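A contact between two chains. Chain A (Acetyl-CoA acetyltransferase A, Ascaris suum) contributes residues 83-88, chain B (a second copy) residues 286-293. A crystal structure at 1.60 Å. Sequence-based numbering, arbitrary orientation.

Chain A, residues 83-88: PKSSQC
Chain B, residues 286-293: AEAGVEPI

Two touching segments can pack without one direct hydrogen bond between them, using close backbone packing, CA-H...O contacts, side-chain packing, a salt bridge and shared water. The contact between residues 83-88 of chain A and 286-293 of chain B of an acetyl-CoA acetyltransferase illustrates the principle. The chain A segment is a type I beta turn from A:Pro83 to A:Ser86, with A:Lys84 at phi/psi -59/-25 and A:Ser85 at -73/-12, closed by A:Ser86 N to A:Pro83 O at 3.0 Å; it then enters a strand at A:Gln87 (-90/138). Chain B is extended from B:Ala286 to B:Glu291, a strand as far as B:Gly289, before a 3-10 segment begins at B:Pro292. The end-to-end directions of the touching parts lie 138° apart. The stretches bury 348 Å² in all, both sides summed; A:Lys84 (95 Å²) and A:Gln87 (72 Å²) have the largest covered areas, and B:Gly289 (45 Å²) leads on chain B.

B:Ala286 opens the walk in strand conformation (-149/156) but stays out of reach. B:Glu287 (-137/141) makes the first contact: its CA-to-CB bond points toward chain A, and its CB packs 3.5 Å from CG of A:Gln87, aliphatic carbon against aliphatic carbon. Its side chain is m, t with chi3 at -62°. Its carbonyl faces water. Water 1 lies 2.9 Å from B:Glu287 O and, more weakly, 3.3 Å from A:Ser85 O; water 2 lies 3.2 Å from B:Glu287 O and 2.8 Å from A:Gln87 OE1. Each water lies within hydrogen-bonding reach of both chains.

B:Ala288 (-134/158) turns its methyl away and offers backbone instead, its C lying 3.5 Å from A:Gln87 NE2. The glutamine's CA-to-CB bond points toward chain B, and the side chain is bent, with chi1 -83° (m), chi2 54° (p) and chi3 77°; its NE2 reaches back to A:Ser85 O at 2.9 Å in a weak hydrogen bond within its own chain.

B:Gly289 (-145/144) makes the closest CA pairing, its CA 3.9 Å from CA of A:Ser85. Two CA-H...O contacts run in opposite senses: B:Gly289 CA to A:Lys84 O at 3.3 Å, and A:Ser85 CA to B:Gly289 O at 3.4 Å. Glycine suits this buried place because an ideal CB would point at the turn and fall 2.2 Å from A:Lys84 O, a clash. A:Ser85, with chi1 at 56° (p), directs its CA-to-CB bond away overall, though CB itself still touches chain B.

At B:Val290 (-138/-176) the strand has given way to loop. The side chain, chi1 m, points away, leaving the carbonyl to meet the lysine: B:Val290 O is 3.6 Å from A:Lys84 CB, and the two CA atoms are 5.1 Å apart. B:Glu291 (-54/140; m, m, chi3 -23°) also starts away, but its end comes nearer, and OE2 forms a long salt bridge of 3.8 Å with A:Lys84 NZ. The lysine, m, m, t, m, with its CA-to-CB bond toward chain B, pairs charge with charge at this exposed margin. Its methylenes also pack against B:Pro292 (-49/-43), CD to CD at 4.0 Å, where the chain enters a 3-10 segment. B:Ile293 (-64/-27) continues that segment beyond contact.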

ATOM      1  N   PRO A  83       4.287 -35.717 -15.374  1.00 19.70           N
ATOM      2  CA  PRO A  83       2.951 -35.896 -15.965  1.00 19.40           C
ATOM      3  C   PRO A  83       1.869 -35.153 -15.214  1.00 19.87           C
ATOM      4  O   PRO A  83       1.936 -35.008 -13.986  1.00 19.68           O
ATOM      5  CB  PRO A  83       2.720 -37.399 -15.854  1.00 24.06           C
ATOM      6  CG  PRO A  83       4.080 -37.986 -15.893  1.00 22.14           C
ATOM      7  CD  PRO A  83       4.926 -37.021 -15.105  1.00 21.88           C
ATOM      8  N   LYS A  84       0.862 -34.711 -15.948  1.00 18.64           N
ATOM      9  CA  LYS A  84      -0.301 -34.080 -15.329  1.00 18.34           C
ATOM     10  C   LYS A  84      -0.993 -35.009 -14.347  1.00 20.05           C
ATOM     11  O   LYS A  84      -1.659 -34.530 -13.435  1.00 18.28           O
ATOM     12  CB  LYS A  84      -1.297 -33.629 -16.379  1.00 20.02           C
ATOM     13  CG  LYS A  84      -0.778 -32.671 -17.407  1.00 29.92           C
ATOM     14  CD  LYS A  84      -0.346 -31.339 -16.861  1.00 31.21           C
ATOM     15  CE  LYS A  84       0.224 -30.422 -17.975  1.00 29.73           C
ATOM     16  NZ  LYS A  84       1.339 -30.986 -18.793  1.00 37.15           N
ATOM     17  N   SER A  85      -0.839 -36.317 -14.520  1.00 19.62           N
ATOM     18  CA  SER A  85      -1.444 -37.289 -13.622  1.00 21.26           C
ATOM     19  C   SER A  85      -0.765 -37.382 -12.254  1.00 21.66           C
ATOM     20  O   SER A  85      -1.314 -37.979 -11.340  1.00 21.96           O
ATOM     21  CB  SER A  85      -1.456 -38.679 -14.266  1.00 24.82           C
ATOM     22  OG  SER A  85      -0.159 -39.081 -14.655  1.00 26.89           O
ATOM     23  N   SER A  86       0.408 -36.785 -12.110  1.00 18.51           N
ATOM     24  CA  SER A  86       1.143 -36.877 -10.864  1.00 19.17           C
ATOM     25  C   SER A  86       0.607 -35.879  -9.856  1.00 17.55           C
ATOM     26  O   SER A  86       0.156 -34.796 -10.218  1.00 20.96           O
ATOM     27  CB  SER A  86       2.631 -36.655 -11.115  1.00 24.25           C
ATOM     28  OG  SER A  86       3.107 -37.681 -11.965  1.00 21.46           O
ATOM     29  N   GLN A  87       0.660 -36.258  -8.584  1.00 17.38           N
ATOM     30  CA  GLN A  87       0.103 -35.469  -7.501  1.00 18.21           C
ATOM     31  C   GLN A  87       1.098 -34.488  -6.898  1.00 19.38           C
ATOM     32  O   GLN A  87       2.243 -34.842  -6.656  1.00 23.48           O
ATOM     33  CB  GLN A  87      -0.389 -36.397  -6.418  1.00 18.25           C
ATOM     34  CG  GLN A  87      -1.783 -36.961  -6.648  1.00 21.74           C
ATOM     35  CD  GLN A  87      -1.958 -37.653  -7.985  1.00 21.77           C
ATOM     36  OE1 GLN A  87      -1.501 -38.796  -8.167  1.00 23.61           O
ATOM     37  NE2 GLN A  87      -2.640 -36.979  -8.936  1.00 23.96           N
ATOM     38  N   CYS A  88       0.625 -33.279  -6.627  1.00 15.74           N
ATOM     39  CA  CYS A  88       1.466 -32.167  -6.186  1.00 17.59           C
ATOM     40  C   CYS A  88       0.915 -31.464  -4.962  1.00 17.40           C
ATOM     41  O   CYS A  88      -0.246 -31.093  -4.947  1.00 16.96           O
ATOM     42  CB  CYS A  88       1.590 -31.162  -7.305  1.00 15.75           C
ATOM     43  SG  CYS A  88       2.161 -31.927  -8.854  1.00 18.43           S
TER
ATOM     44  N   ALA B 286      -8.267 -42.109  -3.541  1.00 19.85           N
ATOM     45  CA  ALA B 286      -7.638 -42.050  -4.846  1.00 22.35           C
ATOM     46  C   ALA B 286      -7.398 -40.604  -5.214  1.00 20.52           C
ATOM     47  O   ALA B 286      -8.091 -39.694  -4.730  1.00 20.34           O
ATOM     48  CB  ALA B 286      -8.500 -42.726  -5.878  1.00 22.46           C
ATOM     49  N   GLU B 287      -6.421 -40.392  -6.095  1.00 21.20           N
ATOM     50  CA  GLU B 287      -6.068 -39.066  -6.548  1.00 21.39           C
ATOM     51  C   GLU B 287      -5.849 -39.138  -8.047  1.00 24.93           C
ATOM     52  O   GLU B 287      -5.306 -40.122  -8.537  1.00 30.00           O
ATOM     53  CB  GLU B 287      -4.808 -38.569  -5.846  1.00 24.01           C
ATOM     54  CG  GLU B 287      -4.916 -38.544  -4.312  1.00 24.19           C
ATOM     55  CD  GLU B 287      -3.586 -38.280  -3.614  1.00 29.76           C
ATOM     56  OE1 GLU B 287      -2.653 -39.093  -3.774  1.00 30.50           O
ATOM     57  OE2 GLU B 287      -3.481 -37.279  -2.879  1.00 33.37           O
ATOM     58  N   ALA B 288      -6.292 -38.112  -8.754  1.00 19.19           N
ATOM     59  CA  ALA B 288      -6.147 -38.039 -10.200  1.00 21.35           C
ATOM     60  C   ALA B 288      -5.641 -36.679 -10.628  1.00 19.72           C
ATOM     61  O   ALA B 288      -5.751 -35.688  -9.898  1.00 19.55           O
ATOM     62  CB  ALA B 288      -7.468 -38.330 -10.870  1.00 22.08           C
ATOM     63  N   GLY B 289      -5.050 -36.629 -11.811  1.00 18.29           N
ATOM     64  CA  GLY B 289      -4.637 -35.361 -12.360  1.00 17.78           C
ATOM     65  C   GLY B 289      -4.791 -35.297 -13.869  1.00 19.38           C
ATOM     66  O   GLY B 289      -4.544 -36.277 -14.574  1.00 22.39           O
ATOM     67  N   VAL B 290      -5.164 -34.112 -14.337  1.00 17.47           N
ATOM     68  CA  VAL B 290      -5.349 -33.829 -15.757  1.00 17.59           C
ATOM     69  C   VAL B 290      -4.765 -32.455 -16.098  1.00 17.34           C
ATOM     70  O   VAL B 290      -4.153 -31.792 -15.253  1.00 18.79           O
ATOM     71  CB  VAL B 290      -6.849 -33.872 -16.127  1.00 20.81           C
ATOM     72  CG1 VAL B 290      -7.446 -35.240 -15.826  1.00 23.77           C
ATOM     73  CG2 VAL B 290      -7.586 -32.817 -15.370  1.00 22.21           C
ATOM     74  N   GLU B 291      -4.926 -32.014 -17.339  1.00 19.67           N
ATOM     75  CA  GLU B 291      -4.549 -30.656 -17.713  1.00 19.15           C
ATOM     76  C   GLU B 291      -5.217 -29.630 -16.802  1.00 20.38           C
ATOM     77  O   GLU B 291      -6.395 -29.769 -16.477  1.00 20.02           O
ATOM     78  CB  GLU B 291      -4.949 -30.378 -19.165  1.00 21.64           C
ATOM     79  CG  GLU B 291      -4.151 -31.177 -20.176  1.00 24.95           C
ATOM     80  CD  GLU B 291      -2.741 -30.654 -20.364  1.00 31.27           C
ATOM     81  OE1 GLU B 291      -2.485 -29.467 -20.079  1.00 31.94           O
ATOM     82  OE2 GLU B 291      -1.889 -31.436 -20.811  1.00 35.43           O
ATOM     83  N   PRO B 292      -4.491 -28.576 -16.413  1.00 18.27           N
ATOM     84  CA  PRO B 292      -5.105 -27.549 -15.561  1.00 16.15           C
ATOM     85  C   PRO B 292      -6.461 -27.045 -16.063  1.00 19.31           C
ATOM     86  O   PRO B 292      -7.383 -26.897 -15.264  1.00 19.62           O
ATOM     87  CB  PRO B 292      -4.045 -26.445 -15.565  1.00 21.19           C
ATOM     88  CG  PRO B 292      -2.782 -27.233 -15.555  1.00 21.30           C
ATOM     89  CD  PRO B 292      -3.021 -28.394 -16.486  1.00 20.33           C
ATOM     90  N   ILE B 293      -6.586 -26.792 -17.362  1.00 18.44           N
ATOM     91  CA  ILE B 293      -7.826 -26.228 -17.874  1.00 18.32           C
ATOM     92  C   ILE B 293      -8.990 -27.199 -17.668  1.00 18.12           C
ATOM     93  O   ILE B 293     -10.141 -26.772 -17.571  1.00 19.94           O
ATOM     94  CB  ILE B 293      -7.677 -25.846 -19.369  1.00 22.29           C
ATOM     95  CG1 ILE B 293      -8.837 -24.934 -19.786  1.00 23.70           C
ATOM     96  CG2 ILE B 293      -7.582 -27.074 -20.239  1.00 21.35           C
ATOM     97  CD1 ILE B 293      -8.581 -24.195 -21.096  1.00 25.43           C
TER
HETATM   98  O   HOH W   1      -3.457 -40.481 -10.772  1.00 35.57           O
HETATM   99  O   HOH W   2      -2.379 -41.457  -8.518  1.00 34.05           O